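Side-chain contacts in extracellular solute-binding protein, family 1 (Bifidobacterium longum subsp. infantis, PDB 6FTH), which probably binds human milk oligosaccharides outside the cell and hands them to a partner ABC transporter for uptake: residues T220-G225 against S248-Q253; F226-S231 against I449-N454; G234-A237 against V242-F245; T464-Q469 against L503-K508. One frame throughout, in Å; residues are numbered along the deposited sequence.

Contact 1: T220-G225 against S248-Q253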
loop_
_atom_site.group_PDB
_atom_site.type_symbol
_atom_site.label_atom_id
_atom_site.label_comp_id
_atom_site.label_asym_id
_atom_site.label_seq_id
_atom_site.Cartn_x
_atom_site.Cartn_y
_atom_site.Cartn_z
ATOM N N THR A 220 4.871 -18.474 8.442
ATOM C CA THR A 220 5.551 -19.645 7.896
ATOM C C THR A 220 6.963 -19.347 7.442
ATOM O O THR A 220 7.666 -20.281 7.017
ATOM C CB THR A 220 4.769 -20.238 6.710
ATOM O OG1 THR A 220 4.920 -19.428 5.532
ATOM C CG2 THR A 220 3.297 -20.391 7.028
ATOM N N GLY A 221 7.395 -18.099 7.520
ATOM C CA GLY A 221 8.715 -17.715 7.085
ATOM C C GLY A 221 8.794 -17.176 5.675
ATOM O O GLY A 221 9.907 -16.987 5.170
ATOM N N ILE A 222 7.655 -16.924 5.024
ATOM C CA ILE A 222 7.592 -16.278 3.709
ATOM C C ILE A 222 7.234 -14.815 3.920
ATOM O O ILE A 222 6.184 -14.502 4.498
ATOM C CB ILE A 222 6.592 -16.977 2.775
ATOM C CG1 ILE A 222 7.120 -18.367 2.380
ATOM C CG2 ILE A 222 6.320 -16.131 1.511
ATOM C CD1 ILE A 222 6.117 -19.209 1.589
ATOM N N VAL A 223 8.104 -13.915 3.457
ATOM C CA VAL A 223 7.892 -12.474 3.621
ATOM C C VAL A 223 6.882 -11.997 2.587
ATOM O O VAL A 223 7.112 -12.116 1.378
ATOM C CB VAL A 223 9.207 -11.694 3.464
ATOM C CG1 VAL A 223 8.959 -10.210 3.724
ATOM C CG2 VAL A 223 10.262 -12.219 4.380
ATOM N N THR A 224 5.772 -11.440 3.052
ATOM C CA THR A 224 4.806 -10.831 2.139
ATOM C C THR A 224 5.141 -9.361 1.880
ATOM O O THR A 224 5.928 -8.725 2.597
ATOM C CB THR A 224 3.361 -10.946 2.657
ATOM O OG1 THR A 224 3.215 -10.194 3.870
ATOM C CG2 THR A 224 2.966 -12.388 2.957
ATOM N N GLY A 225 4.556 -8.832 0.809
ATOM C CA GLY A 225 4.734 -7.430 0.458
ATOM C C GLY A 225 3.464 -6.867 -0.141
ATOM O O GLY A 225 3.411 -6.475 -1.313
ATOM N N SER A 248 2.962 -23.476 -2.712
ATOM C CA SER A 248 3.861 -23.836 -1.626
ATOM C C SER A 248 3.123 -24.587 -0.521
ATOM O O SER A 248 1.939 -24.355 -0.274
ATOM C CB SER A 248 4.504 -22.588 -1.023
ATOM O OG SER A 248 3.553 -21.778 -0.362
ATOM N N ASP A 249 3.852 -25.462 0.167
ATOM C CA ASP A 249 3.316 -26.095 1.365
ATOM C C ASP A 249 2.893 -25.039 2.391
ATOM O O ASP A 249 1.903 -25.222 3.109
ATOM C CB ASP A 249 4.361 -27.036 1.955
ATOM C CG ASP A 249 4.660 -28.235 1.054
ATOM O OD1 ASP A 249 3.754 -28.688 0.304
ATOM O OD2 ASP A 249 5.810 -28.740 1.127
ATOM N N GLU A 250 3.611 -23.920 2.448
ATOM C CA GLU A 250 3.263 -22.855 3.382
ATOM C C GLU A 250 1.854 -22.326 3.138
ATOM O O GLU A 250 1.079 -22.131 4.086
ATOM C CB GLU A 250 4.265 -21.723 3.247
ATOM C CG GLU A 250 5.639 -22.045 3.783
ATOM C CD GLU A 250 6.617 -22.662 2.771
ATOM O OE1 GLU A 250 6.204 -23.227 1.739
ATOM O OE2 GLU A 250 7.838 -22.563 3.025
ATOM N N TYR A 251 1.521 -22.042 1.872
ATOM C CA TYR A 251 0.181 -21.570 1.518
ATOM C C TYR A 251 -0.863 -22.629 1.859
ATOM O O TYR A 251 -1.928 -22.329 2.417
ATOM C CB TYR A 251 0.156 -21.231 0.015
ATOM C CG TYR A 251 -1.052 -20.483 -0.524
ATOM C CD1 TYR A 251 -1.316 -19.184 -0.126
ATOM C CD2 TYR A 251 -1.884 -21.059 -1.460
ATOM C CE1 TYR A 251 -2.412 -18.484 -0.626
ATOM C CE2 TYR A 251 -2.972 -20.369 -1.978
ATOM C CZ TYR A 251 -3.233 -19.085 -1.550
ATOM O OH TYR A 251 -4.294 -18.374 -2.025
ATOM N N LYS A 252 -0.579 -23.883 1.522
ATOM C CA LYS A 252 -1.479 -24.971 1.897
ATOM C C LYS A 252 -1.734 -24.992 3.408
ATOM O O LYS A 252 -2.876 -25.154 3.847
ATOM C CB LYS A 252 -0.890 -26.309 1.440
ATOM C CG LYS A 252 -1.777 -27.519 1.807
ATOM C CD LYS A 252 -1.515 -28.813 1.008
ATOM C CE LYS A 252 -0.067 -29.191 0.919
ATOM N NZ LYS A 252 0.067 -30.504 0.211
ATOM N N GLN A 253 -0.684 -24.845 4.212
ATOM C CA GLN A 253 -0.830 -24.892 5.663
ATOM C C GLN A 253 -1.641 -23.715 6.192
ATOM O O GLN A 253 -2.437 -23.885 7.123
ATOM C CB GLN A 253 0.542 -24.980 6.322
ATOM C CG GLN A 253 1.270 -26.322 6.044
ATOM C CD GLN A 253 0.340 -27.537 6.157
ATOM O OE1 GLN A 253 -0.407 -27.671 7.128
ATOM N NE2 GLN A 253 0.356 -28.406 5.140
HETATM O O HOH W 1 9.056 -20.758 4.685
#
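Ile222 lays its CD1 methyl over the side chain of Glu250, 3.5 Å from Glu250 CB and 3.6 Å from Glu250 CG, so that an apolar tip rests on the aliphatic half of an acid. The two chains cross at about a right angle, and the CD1 methyl lies 4.0 Å from each of Glu250 OE1 and OE2. A bend at chi2 of Glu250 (90°) makes this possible, since it folds the carboxylate back across the methyl where a straight chain would carry it past. Thr220 closes in from the loop as well: Thr220 OG1 is 3.2 Å from Glu250 CG, a packing contact with a carbon, while the hydroxyl hydrogen-bonds to the carbonyl O of Leu217. The polar link is indirect. One water donates to the carbonyl O of Thr220 at 2.8 Å and to Glu250 OE2 at 2.7 Å, which ties the loop backbone to the carboxylate. An alanine in place of Glu250 would probably leave this water without its second acceptor and open a gap beside the Ile222 methyl. Beside the acid, Ser248 is the N-cap of its helix; its OG accepts from Tyr251 N at 3.0 Å with an N-H...O angle of 163° and also bonds to the carbonyl O of Phe245. The contact thus sets the loop 220-225, which follows strand 197-199, against the first turn of helix 249-263, just beyond strand 241-244, while Tyr251 of that turn reaches Tyr494 of helix 487-500.

Contact 2: F226-S231 against I449-N454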
loop_
_atom_site.group_PDB
_atom_site.type_symbol
_atom_site.label_atom_id
_atom_site.label_comp_id
_atom_site.label_asym_id
_atom_site.label_seq_id
_atom_site.Cartn_x
_atom_site.Cartn_y
_atom_site.Cartn_z
ATOM N N PHE A 226 2.434 -6.812 0.681
ATOM C CA PHE A 226 1.092 -6.587 0.170
ATOM C C PHE A 226 0.726 -5.115 -0.055
ATOM O O PHE A 226 -0.395 -4.846 -0.506
ATOM C CB PHE A 226 0.042 -7.310 1.032
ATOM C CG PHE A 226 0.074 -8.832 0.934
ATOM C CD1 PHE A 226 0.682 -9.505 -0.115
ATOM C CD2 PHE A 226 -0.530 -9.597 1.922
ATOM C CE1 PHE A 226 0.675 -10.896 -0.170
ATOM C CE2 PHE A 226 -0.516 -10.969 1.884
ATOM C CZ PHE A 226 0.080 -11.627 0.817
ATOM N N ASN A 227 1.610 -4.149 0.212
ATOM C CA ASN A 227 1.285 -2.774 -0.174
ATOM C C ASN A 227 1.245 -2.640 -1.695
ATOM O O ASN A 227 0.408 -1.907 -2.238
ATOM C CB ASN A 227 2.292 -1.765 0.373
ATOM C CG ASN A 227 2.120 -1.425 1.860
ATOM O OD1 ASN A 227 1.558 -2.180 2.652
ATOM N ND2 ASN A 227 2.671 -0.266 2.238
ATOM N N LYS A 228 2.154 -3.316 -2.400
ATOM C CA LYS A 228 2.379 -3.117 -3.835
ATOM C C LYS A 228 3.465 -4.074 -4.315
ATOM O O LYS A 228 4.290 -4.556 -3.533
ATOM C CB LYS A 228 2.788 -1.676 -4.163
ATOM C CG LYS A 228 3.988 -1.140 -3.381
ATOM C CD LYS A 228 4.277 0.328 -3.731
ATOM C CE LYS A 228 5.503 0.892 -3.006
ATOM N NZ LYS A 228 5.287 1.133 -1.549
ATOM N N GLY A 229 3.454 -4.337 -5.613
ATOM C CA GLY A 229 4.530 -5.070 -6.262
ATOM C C GLY A 229 4.171 -6.493 -6.640
ATOM O O GLY A 229 3.011 -6.823 -6.906
ATOM N N ALA A 230 5.176 -7.370 -6.638
ATOM C CA ALA A 230 4.975 -8.742 -7.100
ATOM C C ALA A 230 4.241 -9.605 -6.078
ATOM O O ALA A 230 3.550 -10.569 -6.438
ATOM C CB ALA A 230 6.334 -9.391 -7.389
ATOM N N SER A 231 4.406 -9.305 -4.797
ATOM C CA SER A 231 3.817 -10.155 -3.769
ATOM C C SER A 231 2.299 -10.266 -3.851
ATOM O O SER A 231 1.780 -11.389 -3.720
ATOM C CB SER A 231 4.283 -9.699 -2.379
ATOM O OG SER A 231 3.751 -10.519 -1.376
ATOM N N ILE A 449 11.234 -9.336 -2.950
ATOM C CA ILE A 449 11.362 -8.764 -4.287
ATOM C C ILE A 449 11.203 -7.255 -4.173
ATOM O O ILE A 449 10.103 -6.791 -3.848
ATOM C CB ILE A 449 10.315 -9.355 -5.237
ATOM C CG1 ILE A 449 10.468 -10.882 -5.320
ATOM C CG2 ILE A 449 10.424 -8.684 -6.594
ATOM C CD1 ILE A 449 9.251 -11.546 -5.939
ATOM N N PRO A 450 12.254 -6.460 -4.376
ATOM C CA PRO A 450 12.125 -5.016 -4.127
ATOM C C PRO A 450 11.056 -4.356 -4.979
ATOM O O PRO A 450 10.756 -4.770 -6.114
ATOM C CB PRO A 450 13.527 -4.466 -4.434
ATOM C CG PRO A 450 14.434 -5.613 -4.132
ATOM C CD PRO A 450 13.659 -6.826 -4.640
ATOM N N ASP A 451 10.473 -3.303 -4.400
ATOM C CA ASP A 451 9.357 -2.629 -5.022
ATOM C C ASP A 451 9.718 -2.057 -6.390
ATOM O O ASP A 451 8.820 -1.850 -7.213
ATOM C CB ASP A 451 8.903 -1.500 -4.096
ATOM C CG ASP A 451 8.464 -1.988 -2.730
ATOM O OD1 ASP A 451 8.166 -3.195 -2.596
ATOM O OD2 ASP A 451 8.402 -1.146 -1.784
ATOM N N TYR A 452 10.995 -1.798 -6.648
ATOM C CA TYR A 452 11.443 -1.187 -7.894
ATOM C C TYR A 452 11.693 -2.190 -9.025
ATOM O O TYR A 452 12.080 -1.774 -10.122
ATOM C CB TYR A 452 12.697 -0.346 -7.644
ATOM C CG TYR A 452 13.799 -0.994 -6.832
ATOM C CD1 TYR A 452 14.670 -1.901 -7.419
ATOM C CD2 TYR A 452 13.995 -0.671 -5.500
ATOM C CE1 TYR A 452 15.675 -2.475 -6.712
ATOM C CE2 TYR A 452 15.013 -1.263 -4.770
ATOM C CZ TYR A 452 15.854 -2.157 -5.384
ATOM O OH TYR A 452 16.880 -2.781 -4.684
ATOM N N VAL A 453 11.499 -3.486 -8.799
ATOM C CA VAL A 453 11.722 -4.476 -9.854
ATOM C C VAL A 453 10.578 -4.349 -10.852
ATOM O O VAL A 453 9.450 -4.736 -10.548
ATOM C CB VAL A 453 11.798 -5.897 -9.280
ATOM C CG1 VAL A 453 11.990 -6.929 -10.403
ATOM C CG2 VAL A 453 12.943 -6.008 -8.294
ATOM N N ASN A 454 10.876 -3.795 -12.027
ATOM C CA ASN A 454 9.874 -3.405 -13.026
ATOM C C ASN A 454 10.098 -4.217 -14.307
ATOM O O ASN A 454 11.016 -3.888 -15.073
ATOM C CB ASN A 454 10.049 -1.910 -13.351
ATOM C CG ASN A 454 9.969 -0.983 -12.115
ATOM O OD1 ASN A 454 10.809 -0.071 -11.924
ATOM N ND2 ASN A 454 8.946 -1.182 -11.306
HETATM O O HOH W 2 6.107 -1.454 -0.448
HETATM O O HOH W 3 7.779 -6.052 -6.733
#
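Asp451 OD2 accepts a hydrogen bond from a water 2.7 Å away, and the same water accepts from Lys228 NZ at 2.9 Å, so the two charges meet chiefly through this bridge. Their direct salt bridge is long, 3.9 Å between Lys228 NZ and Asp451 OD2. Lys228 CE lies slightly nearer to that oxygen, at 3.7 Å, and the two side chains cross at about a right angle. The lysine runs straight through chi2 and chi3 and bends only at its last torsion (chi4 -72°), which turns the ammonium aside at the end of an otherwise extended chain. The other carboxylate oxygen, Asp451 OD1, is engaged by the hydroxyl of Tyr448, and this second bond probably limits how far the carboxylate can turn. Asp451 is the second residue of a type I beta turn from Pro450 to Val453, closed by Val453 N bonding to Pro450 O at 3.1 Å; the turn belongs to the loop leading into helix 457-484, and its partner 226-231 leads toward strand 235-238. Two loops thus meet in a protein whose family points to the type 2 periplasmic-binding-protein fold. A further water accepts from Ala230 N at 2.9 Å and gives a weak bond to Pro450 O. Next to it the contact turns apolar: the Ala230 methyl, its CB, meets Ile449 CD1 at 3.9 Å. Ile449 also packs on Phe235 and Ala237, and Ala230 rests against Trp510 of helix 503-518.

Contact 3: G234-A237 against V242-F245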
loop_
_atom_site.group_PDB
_atom_site.type_symbol
_atom_site.label_atom_id
_atom_site.label_comp_id
_atom_site.label_asym_id
_atom_site.label_seq_id
_atom_site.Cartn_x
_atom_site.Cartn_y
_atom_site.Cartn_z
ATOM N N GLY A 234 1.356 -13.253 -5.937
ATOM C CA GLY A 234 1.697 -14.590 -5.526
ATOM C C GLY A 234 3.173 -14.944 -5.526
ATOM O O GLY A 234 3.491 -16.134 -5.485
ATOM N N PHE A 235 4.068 -13.966 -5.547
ATOM C CA PHE A 235 5.508 -14.226 -5.622
ATOM C C PHE A 235 6.247 -13.757 -4.378
ATOM O O PHE A 235 5.806 -12.845 -3.670
ATOM C CB PHE A 235 6.109 -13.592 -6.878
ATOM C CG PHE A 235 5.432 -14.073 -8.122
ATOM C CD1 PHE A 235 5.784 -15.282 -8.688
ATOM C CD2 PHE A 235 4.328 -13.393 -8.628
ATOM C CE1 PHE A 235 5.096 -15.779 -9.785
ATOM C CE2 PHE A 235 3.641 -13.880 -9.723
ATOM C CZ PHE A 235 4.022 -15.068 -10.306
ATOM N N TYR A 236 7.380 -14.414 -4.118
ATOM C CA TYR A 236 8.249 -14.054 -3.017
ATOM C C TYR A 236 9.675 -14.397 -3.398
ATOM O O TYR A 236 9.931 -14.988 -4.445
ATOM C CB TYR A 236 7.883 -14.766 -1.721
ATOM C CG TYR A 236 8.154 -16.245 -1.649
ATOM C CD1 TYR A 236 7.289 -17.155 -2.253
ATOM C CD2 TYR A 236 9.234 -16.732 -0.926
ATOM C CE1 TYR A 236 7.515 -18.504 -2.168
ATOM C CE2 TYR A 236 9.478 -18.077 -0.849
ATOM C CZ TYR A 236 8.605 -18.966 -1.457
ATOM O OH TYR A 236 8.793 -20.331 -1.386
ATOM N N ALA A 237 10.602 -14.002 -2.540
ATOM C CA ALA A 237 12.006 -14.349 -2.721
ATOM C C ALA A 237 12.579 -14.833 -1.400
ATOM O O ALA A 237 12.170 -14.391 -0.325
ATOM C CB ALA A 237 12.841 -13.173 -3.224
ATOM N N VAL A 242 13.600 -16.426 -6.521
ATOM C CA VAL A 242 12.187 -16.080 -6.620
ATOM C C VAL A 242 11.365 -17.347 -6.774
ATOM O O VAL A 242 11.720 -18.248 -7.556
ATOM C CB VAL A 242 11.965 -15.128 -7.804
ATOM C CG1 VAL A 242 10.470 -14.963 -8.047
ATOM C CG2 VAL A 242 12.622 -13.767 -7.526
ATOM N N LYS A 243 10.252 -17.412 -6.045
ATOM C CA LYS A 243 9.310 -18.512 -6.114
ATOM C C LYS A 243 7.892 -17.958 -6.074
ATOM O O LYS A 243 7.665 -16.788 -5.764
ATOM C CB LYS A 243 9.559 -19.520 -4.992
ATOM C CG LYS A 243 10.981 -20.087 -5.034
ATOM C CD LYS A 243 11.263 -20.964 -3.868
ATOM C CE LYS A 243 12.636 -21.607 -4.016
ATOM N NZ LYS A 243 12.881 -22.574 -2.900
ATOM N N SER A 244 6.930 -18.815 -6.400
ATOM C CA SER A 244 5.532 -18.504 -6.135
ATOM C C SER A 244 5.068 -19.217 -4.882
ATOM O O SER A 244 5.290 -20.414 -4.717
ATOM C CB SER A 244 4.624 -18.911 -7.293
ATOM O OG SER A 244 3.249 -18.639 -6.974
ATOM N N PHE A 245 4.394 -18.482 -3.999
ATOM C CA PHE A 245 3.825 -19.156 -2.851
ATOM C C PHE A 245 2.502 -19.839 -3.166
ATOM O O PHE A 245 2.011 -20.592 -2.327
ATOM C CB PHE A 245 3.710 -18.239 -1.622
ATOM C CG PHE A 245 2.860 -16.993 -1.808
ATOM C CD1 PHE A 245 1.471 -17.055 -1.868
ATOM C CD2 PHE A 245 3.463 -15.749 -1.800
ATOM C CE1 PHE A 245 0.716 -15.903 -1.988
ATOM C CE2 PHE A 245 2.713 -14.577 -1.933
ATOM C CZ PHE A 245 1.329 -14.658 -2.000
HETATM O O HOH W 4 7.432 -22.147 -2.825
#
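Gly234 O is gripped by two donors, Phe245 N and Ser244 OG, each at 2.9 Å and reaching it from opposite faces of its carbonyl plane. This is the tight end of an antiparallel beta hairpin. Gly234 CA lies over one face of the Phe245 ring, 3.9 Å from the centroid, a CH-pi contact. Farther along, Tyr236 and Lys243 form the hydrogen-bonded pair, with N-H...O angles of 165° from Tyr236 N to Lys243 O and 168° from Lys243 N to Tyr236 O. The Tyr236 ring, swung over its own backbone by chi1 of 70°, presents an edge to Phe245 N, and its CD1 touches Phe245 CB at 3.8 Å. The looser side is that of Lys243: its chain crosses the tyrosine at a slant, Lys243 CD 3.6 Å from Tyr236 OH, before the amine leads away on the exposed side. A water 2.7 Å from Tyr236 OH also gives a weak bond to Ser244 O. A serine at Tyr236 would probably open a gap beside Phe245 CB and leave the lysine chain without its aromatic support. Tyr236 also packs on Ile222 of the preceding loop, whereas Phe235 and Ser244, on the other face of the hairpin, lie against helix 503-518.

Contact 4: T464-Q469 against L503-K508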
loop_
_atom_site.group_PDB
_atom_site.type_symbol
_atom_site.label_atom_id
_atom_site.label_comp_id
_atom_site.label_asym_id
_atom_site.label_seq_id
_atom_site.Cartn_x
_atom_site.Cartn_y
_atom_site.Cartn_z
ATOM N N THR A 464 0.663 -10.292 -16.779
ATOM C CA THR A 464 -0.724 -9.909 -16.536
ATOM C C THR A 464 -1.689 -10.869 -17.220
ATOM O O THR A 464 -2.715 -11.257 -16.638
ATOM C CB THR A 464 -0.947 -8.470 -17.009
ATOM O OG1 THR A 464 -0.722 -8.385 -18.410
ATOM C CG2 THR A 464 -0.035 -7.525 -16.322
ATOM N N ASN A 465 -1.376 -11.288 -18.448
ATOM C CA ASN A 465 -2.243 -12.229 -19.147
ATOM C C ASN A 465 -2.328 -13.547 -18.388
ATOM O O ASN A 465 -3.420 -14.074 -18.151
ATOM C CB ASN A 465 -1.753 -12.461 -20.579
ATOM C CG ASN A 465 -2.896 -12.836 -21.549
ATOM O OD1 ASN A 465 -3.509 -11.965 -22.182
ATOM N ND2 ASN A 465 -3.185 -14.129 -21.660
ATOM N N ASN A 466 -1.171 -14.104 -17.993
ATOM C CA ASN A 466 -1.190 -15.346 -17.246
ATOM C C ASN A 466 -1.861 -15.153 -15.886
ATOM O O ASN A 466 -2.659 -15.999 -15.452
ATOM C CB ASN A 466 0.240 -15.857 -17.038
ATOM C CG ASN A 466 0.891 -16.384 -18.313
ATOM O OD1 ASN A 466 0.243 -16.607 -19.343
ATOM N ND2 ASN A 466 2.198 -16.610 -18.232
ATOM N N ASN A 467 -1.540 -14.051 -15.193
ATOM C CA ASN A 467 -2.128 -13.803 -13.874
ATOM C C ASN A 467 -3.641 -13.718 -13.954
ATOM O O ASN A 467 -4.325 -14.091 -12.999
ATOM C CB ASN A 467 -1.619 -12.503 -13.255
ATOM C CG ASN A 467 -0.187 -12.594 -12.743
ATOM O OD1 ASN A 467 0.356 -13.687 -12.541
ATOM N ND2 ASN A 467 0.422 -11.438 -12.508
ATOM N N ALA A 468 -4.185 -13.216 -15.063
ATOM C CA ALA A 468 -5.638 -13.091 -15.143
ATOM C C ALA A 468 -6.302 -14.454 -15.046
ATOM O O ALA A 468 -7.358 -14.599 -14.421
ATOM C CB ALA A 468 -6.041 -12.383 -16.431
ATOM N N GLN A 469 -5.697 -15.477 -15.651
ATOM C CA GLN A 469 -6.268 -16.808 -15.576
ATOM C C GLN A 469 -5.925 -17.488 -14.260
ATOM O O GLN A 469 -6.778 -18.143 -13.639
ATOM C CB GLN A 469 -5.765 -17.660 -16.752
ATOM C CG GLN A 469 -5.977 -17.010 -18.121
ATOM C CD GLN A 469 -7.444 -16.681 -18.370
ATOM O OE1 GLN A 469 -8.335 -17.390 -17.903
ATOM N NE2 GLN A 469 -7.692 -15.576 -19.034
ATOM N N LEU A 503 2.134 -20.375 -14.604
ATOM C CA LEU A 503 2.750 -19.943 -13.343
ATOM C C LEU A 503 4.270 -20.020 -13.395
ATOM O O LEU A 503 4.950 -19.095 -12.934
ATOM C CB LEU A 503 2.217 -20.757 -12.170
ATOM C CG LEU A 503 2.775 -20.363 -10.802
ATOM C CD1 LEU A 503 2.423 -18.944 -10.517
ATOM C CD2 LEU A 503 2.222 -21.254 -9.712
ATOM N N GLN A 504 4.820 -21.112 -13.931
ATOM C CA GLN A 504 6.277 -21.274 -13.899
ATOM C C GLN A 504 6.973 -20.325 -14.864
ATOM O O GLN A 504 8.120 -19.922 -14.611
ATOM C CB GLN A 504 6.681 -22.718 -14.168
ATOM C CG GLN A 504 6.141 -23.700 -13.191
ATOM C CD GLN A 504 6.426 -23.290 -11.784
ATOM O OE1 GLN A 504 7.540 -22.882 -11.459
ATOM N NE2 GLN A 504 5.407 -23.344 -10.939
ATOM N N GLU A 505 6.306 -19.932 -15.957
ATOM C CA GLU A 505 6.817 -18.860 -16.795
ATOM C C GLU A 505 6.881 -17.561 -16.004
ATOM O O GLU A 505 7.861 -16.809 -16.079
ATOM C CB GLU A 505 5.919 -18.688 -18.029
ATOM C CG GLU A 505 6.355 -17.547 -18.955
ATOM C CD GLU A 505 5.465 -17.403 -20.193
ATOM O OE1 GLU A 505 4.244 -17.713 -20.100
ATOM O OE2 GLU A 505 5.997 -16.970 -21.245
ATOM N N ASN A 506 5.828 -17.280 -15.238
ATOM C CA ASN A 506 5.808 -16.062 -14.438
ATOM C C ASN A 506 6.920 -16.072 -13.388
ATOM O O ASN A 506 7.565 -15.048 -13.154
ATOM C CB ASN A 506 4.434 -15.910 -13.764
ATOM C CG ASN A 506 3.363 -15.387 -14.696
ATOM O OD1 ASN A 506 3.512 -15.402 -15.901
ATOM N ND2 ASN A 506 2.286 -14.868 -14.115
ATOM N N VAL A 507 7.146 -17.218 -12.727
ATOM C CA VAL A 507 8.251 -17.304 -11.770
ATOM C C VAL A 507 9.572 -16.949 -12.441
ATOM O O VAL A 507 10.367 -16.158 -11.914
ATOM C CB VAL A 507 8.297 -18.698 -11.121
ATOM C CG1 VAL A 507 9.555 -18.825 -10.303
ATOM C CG2 VAL A 507 7.061 -18.931 -10.260
ATOM N N LYS A 508 9.824 -17.530 -13.613
ATOM C CA LYS A 508 11.083 -17.285 -14.297
ATOM C C LYS A 508 11.216 -15.825 -14.737
ATOM O O LYS A 508 12.314 -15.254 -14.677
ATOM C CB LYS A 508 11.195 -18.260 -15.468
ATOM C CG LYS A 508 12.503 -18.200 -16.240
ATOM C CD LYS A 508 12.849 -19.538 -16.986
ATOM C CE LYS A 508 11.725 -19.967 -17.853
ATOM N NZ LYS A 508 12.156 -21.089 -18.707
HETATM O O HOH W 5 2.028 -16.870 -21.765
#
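Asn466 ND2 spends both its N-H groups across a helix pair, segments 464-469 and 503-508 of helices 457-484 and 503-518, whose N-to-C directions differ by 138° and whose segment axes come within 9.7 Å. One bond goes from Asn466 ND2 to Asn506 OD1 at 2.9 Å and the other to Glu505 OE1 at 3.0 Å. Both acceptors lie close to the amide plane of Asn466, so the donor is used as its geometry favours, with N-H...O angles both close to 160°. The acceptors are less ideally met: the amide nitrogen stands above the carbonyl plane of Asn506 and above the carboxylate plane of Glu505. Glu505 gets there by an extended chain, CG lying opposite the backbone N, and crosses Asn466 at about a right angle. A water completes the group. It donates to Asn466 OD1 at 3.0 Å and to Glu505 OE1 at 2.9 Å, so that carboxylate oxygen accepts from both the amide and the water, and both ends of the Asn466 amide have partners. The two helices are joined here mainly by amide and carboxylate groups, although Asn506 also packs on Leu463, Ile470 and Phe235. At the other end of the Asn506 amide, the amide of Asn467 stands nearly perpendicular to it, and Asn467 OD1 lies 2.8 Å from Asn506 ND2.

How the contacts relate
From the N terminus, the loop after strand 197-199 supplies first 220-225 and then 226-231. Contact 1 closes a short loop by returning 220-225 to the start of helix 249-263, and contact 3, the hairpin, lies wholly within it. Contact 2 opens before contact 1 has closed, so the two cross, and it reaches much farther, to the turn ahead of helix 457-484; the hairpin falls within its span too. Contact 4 follows in series and pairs that helix with helix 503-518. The hairpin touches all three others: Phe245 meets Tyr251 and Ser231, and Val242 meets Val507, joining loops and C-terminal helices.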